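Local coordinates for interleukin-20 receptor subunit beta (Homo sapiens, PDB 6DF3), which pairs with IL-20RA or IL-22RA1 to form cell-surface receptors for the cytokines IL-20 and IL-24, and with IL-20RA also for IL-19, at residues S11-H16 / F97-I103. The protein carries 1 engineered substitution. Residues are numbered along the deposited sequence; the frame is centred on the assembly and turned at random.
Sequences STNMKH and FNRQSTI. Engineered in segment 97-103: Gln100 (natural residue Asn).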
ATOM      1  N   SER C  11      18.203 -13.342   9.149  1.00 48.89           N
ATOM      2  CA  SER C  11      17.177 -12.371   9.035  1.00 49.30           C
ATOM      3  C   SER C  11      17.087 -11.618  10.334  1.00 51.23           C
ATOM      4  O   SER C  11      16.667 -12.180  11.332  1.00 49.60           O
ATOM      5  CB  SER C  11      15.816 -12.971   8.671  1.00 48.97           C
ATOM      6  OG  SER C  11      14.752 -11.991   8.781  1.00 46.17           O
ATOM      7  N   THR C  12      17.407 -10.326  10.237  1.00 51.36           N
ATOM      8  CA  THR C  12      17.509  -9.383  11.315  1.00 56.08           C
ATOM      9  C   THR C  12      16.609  -8.170  11.000  1.00 55.80           C
ATOM     10  O   THR C  12      16.824  -7.518   9.950  1.00 51.50           O
ATOM     11  CB  THR C  12      18.946  -8.839  11.389  1.00 56.60           C
ATOM     12  OG1 THR C  12      19.816  -9.929  11.632  1.00 65.75           O
ATOM     13  CG2 THR C  12      19.049  -7.941  12.555  1.00 66.49           C
ATOM     14  N   ASN C  13      15.672  -7.867  11.906  1.00 55.87           N
ATOM     15  CA  ASN C  13      14.721  -6.711  11.755  1.00 55.81           C
ATOM     16  C   ASN C  13      14.158  -6.557  10.298  1.00 52.98           C
ATOM     17  O   ASN C  13      14.340  -5.524   9.632  1.00 53.15           O
ATOM     18  CB  ASN C  13      15.417  -5.442  12.218  1.00 55.09           C
ATOM     19  CG  ASN C  13      15.544  -5.385  13.710  1.00 60.69           C
ATOM     20  OD1 ASN C  13      14.734  -5.957  14.451  1.00 63.01           O
ATOM     21  ND2 ASN C  13      16.586  -4.734  14.172  1.00 62.09           N
ATOM     22  N   MET C  14      13.599  -7.646   9.786  1.00 52.63           N
ATOM     23  CA  MET C  14      13.053  -7.710   8.383  1.00 51.54           C
ATOM     24  C   MET C  14      14.009  -7.480   7.264  1.00 50.42           C
ATOM     25  O   MET C  14      13.579  -7.332   6.139  1.00 50.92           O
ATOM     26  CB  MET C  14      11.818  -6.811   8.221  1.00 48.88           C
ATOM     27  CG  MET C  14      10.707  -7.218   9.149  1.00 50.35           C
ATOM     28  SD  MET C  14       9.865  -8.836   8.766  1.00 57.00           S
ATOM     29  CE  MET C  14       8.817  -8.296   7.400  1.00 53.58           C
ATOM     30  N   LYS C  15      15.317  -7.518   7.520  1.00 51.59           N
ATOM     31  CA  LYS C  15      16.323  -7.608   6.445  1.00 51.55           C
ATOM     32  C   LYS C  15      16.807  -9.064   6.288  1.00 50.87           C
ATOM     33  O   LYS C  15      17.375  -9.635   7.245  1.00 50.74           O
ATOM     34  CB  LYS C  15      17.518  -6.732   6.793  1.00 57.58           C
ATOM     35  CG  LYS C  15      18.491  -6.666   5.647  1.00 61.29           C
ATOM     36  CD  LYS C  15      19.759  -5.915   6.034  1.00 70.27           C
ATOM     37  CE  LYS C  15      20.684  -5.828   4.827  1.00 79.04           C
ATOM     38  NZ  LYS C  15      22.102  -5.660   5.235  1.00 88.21           N
ATOM     39  N   HIS C  16      16.605  -9.680   5.123  1.00 48.25           N
ATOM     40  CA  HIS C  16      16.970 -11.083   4.954  1.00 47.26           C
ATOM     41  C   HIS C  16      18.171 -11.287   4.062  1.00 48.58           C
ATOM     42  O   HIS C  16      18.127 -11.013   2.852  1.00 44.63           O
ATOM     43  CB  HIS C  16      15.799 -11.902   4.439  1.00 44.47           C
ATOM     44  CG  HIS C  16      14.477 -11.386   4.857  1.00 43.51           C
ATOM     45  ND1 HIS C  16      14.105 -11.281   6.183  1.00 42.89           N
ATOM     46  CD2 HIS C  16      13.398 -10.974   4.114  1.00 42.48           C
ATOM     47  CE1 HIS C  16      12.892 -10.726   6.243  1.00 48.06           C
ATOM     48  NE2 HIS C  16      12.434 -10.538   4.998  1.00 44.43           N
ATOM     49  N   PHE C  97      12.610 -20.570   4.132  1.00 44.89           N
ATOM     50  CA  PHE C  97      12.599 -19.388   4.999  1.00 44.82           C
ATOM     51  C   PHE C  97      11.219 -18.633   4.988  1.00 44.73           C
ATOM     52  O   PHE C  97      10.669 -18.295   3.910  1.00 42.47           O
ATOM     53  CB  PHE C  97      13.638 -18.384   4.490  1.00 45.88           C
ATOM     54  CG  PHE C  97      13.688 -17.137   5.320  1.00 47.07           C
ATOM     55  CD1 PHE C  97      14.206 -17.201   6.622  1.00 44.21           C
ATOM     56  CD2 PHE C  97      13.143 -15.935   4.836  1.00 45.72           C
ATOM     57  CE1 PHE C  97      14.199 -16.072   7.415  1.00 49.96           C
ATOM     58  CE2 PHE C  97      13.162 -14.794   5.610  1.00 45.19           C
ATOM     59  CZ  PHE C  97      13.664 -14.856   6.909  1.00 47.81           C
ATOM     60  N   ASN C  98      10.745 -18.293   6.180  1.00 45.11           N
ATOM     61  CA  ASN C  98       9.571 -17.562   6.442  1.00 44.44           C
ATOM     62  C   ASN C  98       9.961 -16.318   7.253  1.00 47.15           C
ATOM     63  O   ASN C  98      10.422 -16.423   8.417  1.00 42.48           O
ATOM     64  CB  ASN C  98       8.565 -18.418   7.232  1.00 47.23           C
ATOM     65  CG  ASN C  98       7.150 -17.755   7.305  1.00 50.19           C
ATOM     66  OD1 ASN C  98       7.021 -16.521   7.404  1.00 46.86           O
ATOM     67  ND2 ASN C  98       6.106 -18.568   7.247  1.00 48.17           N
ATOM     68  N   ARG C  99       9.642 -15.126   6.724  1.00 43.81           N
ATOM     69  CA  ARG C  99       9.969 -13.908   7.440  1.00 43.67           C
ATOM     70  C   ARG C  99       9.282 -13.772   8.817  1.00 43.95           C
ATOM     71  O   ARG C  99       9.666 -12.925   9.542  1.00 46.90           O
ATOM     72  CB  ARG C  99       9.734 -12.671   6.598  1.00 44.87           C
ATOM     73  CG  ARG C  99       8.251 -12.344   6.366  1.00 45.45           C
ATOM     74  CD  ARG C  99       8.101 -11.309   5.247  1.00 43.69           C
ATOM     75  NE  ARG C  99       6.698 -10.941   5.100  1.00 43.96           N
ATOM     76  CZ  ARG C  99       6.251  -9.968   4.337  1.00 43.72           C
ATOM     77  NH1 ARG C  99       7.088  -9.166   3.701  1.00 42.16           N
ATOM     78  NH2 ARG C  99       4.943  -9.788   4.249  1.00 48.23           N
ATOM     79  N   GLN C 100       8.240 -14.541   9.116  1.00 45.57           N
ATOM     80  CA  GLN C 100       7.654 -14.642  10.461  1.00 51.56           C
ATOM     81  C   GLN C 100       8.771 -14.926  11.521  1.00 52.76           C
ATOM     82  O   GLN C 100       8.667 -14.573  12.632  1.00 51.11           O
ATOM     83  CB  GLN C 100       6.609 -15.769  10.423  1.00 57.88           C
ATOM     84  CG  GLN C 100       5.838 -16.126  11.706  1.00 65.27           C
ATOM     85  CD  GLN C 100       4.661 -15.180  11.929  1.00 78.88           C
ATOM     86  OE1 GLN C 100       3.873 -14.912  11.005  1.00 85.63           O
ATOM     87  NE2 GLN C 100       4.532 -14.661  13.151  1.00 84.39           N
ATOM     88  N   SER C 101       9.843 -15.583  11.125  1.00 52.50           N
ATOM     89  CA  SER C 101      10.903 -15.902  12.032  1.00 54.99           C
ATOM     90  C   SER C 101      11.997 -14.844  12.061  1.00 52.70           C
ATOM     91  O   SER C 101      13.026 -15.105  12.613  1.00 54.20           O
ATOM     92  CB  SER C 101      11.463 -17.256  11.653  1.00 56.32           C
ATOM     93  OG  SER C 101      12.285 -17.073  10.500  1.00 59.26           O
ATOM     94  N   THR C 102      11.798 -13.639  11.510  1.00 49.05           N
ATOM     95  CA  THR C 102      12.859 -12.639  11.567  1.00 46.67           C
ATOM     96  C   THR C 102      13.302 -12.332  13.055  1.00 54.44           C
ATOM     97  O   THR C 102      12.496 -12.518  13.994  1.00 52.07           O
ATOM     98  CB  THR C 102      12.514 -11.398  10.870  1.00 46.37           C
ATOM     99  OG1 THR C 102      13.673 -10.613  10.666  1.00 45.09           O
ATOM    100  CG2 THR C 102      11.467 -10.576  11.614  1.00 46.98           C
ATOM    101  N   ILE C 103      14.566 -11.915  13.256  1.00 53.09           N
ATOM    102  CA  ILE C 103      15.057 -11.591  14.613  1.00 55.98           C
ATOM    103  C   ILE C 103      14.717 -10.130  14.870  1.00 55.48           C
ATOM    104  O   ILE C 103      15.270  -9.259  14.251  1.00 54.81           O
ATOM    105  CB  ILE C 103      16.560 -11.845  14.770  1.00 58.05           C
ATOM    106  CG1 ILE C 103      16.820 -13.353  14.587  1.00 60.91           C
ATOM    107  CG2 ILE C 103      17.040 -11.315  16.128  1.00 62.07           C
ATOM    108  CD1 ILE C 103      18.271 -13.759  14.421  1.00 65.48           C
TER
HETATM  109  O   HOH W   1      10.264  -9.111   3.814  1.00 47.16           O
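Ser11 lies near the end of strand 8-12, and its CA-to-CB bond points toward segment 97-103. Its OG hydrogen-bonds Thr102 OG1 at 2.6 Å and His16 ND1 at 2.8 Å, a short buried chain of polar groups. Ser11 CB also packs 3.4 Å from Phe97 CZ. The backbone pairs as well: Ile103 N donates to Ser11 O at 2.9 Å, and Asn13 N to Ile103 O at 2.8 Å. These two bonds flank Thr12 and make a single bridge between Thr12 and Ile103. Thr12 to Lys15 form a type I' turn, which joins strands 8-12 and 15-19 in a tight hairpin. At the turn, Asn13 ND2 hydrogen-bonds Thr105 OG1, further along the linker. Met14 N donates to Thr102 OG1 at 3.1 Å, so this hydroxyl ties the turn to Ser11. Met14 SD rests 3.7 Å from Thr102 CG2. After the turn, the His16 ring lies obliquely to the Phe97 ring, with centroids 5.1 Å apart, and His16 CE1 is 3.7 Å from Arg99 CB. A water oxygen lies 2.9 Å from His16 NE2 and 3.2 Å from Arg99 NH1, and bridges the two, while Arg99 NE hydrogen-bonds Thr72 OG1. The arrangement fastens the first hairpin of the N-terminal fibronectin type III domain to the chain leaving that domain's last strand. It lies at the junction with the second such domain, in the two-domain extracellular architecture of type II cytokine receptors.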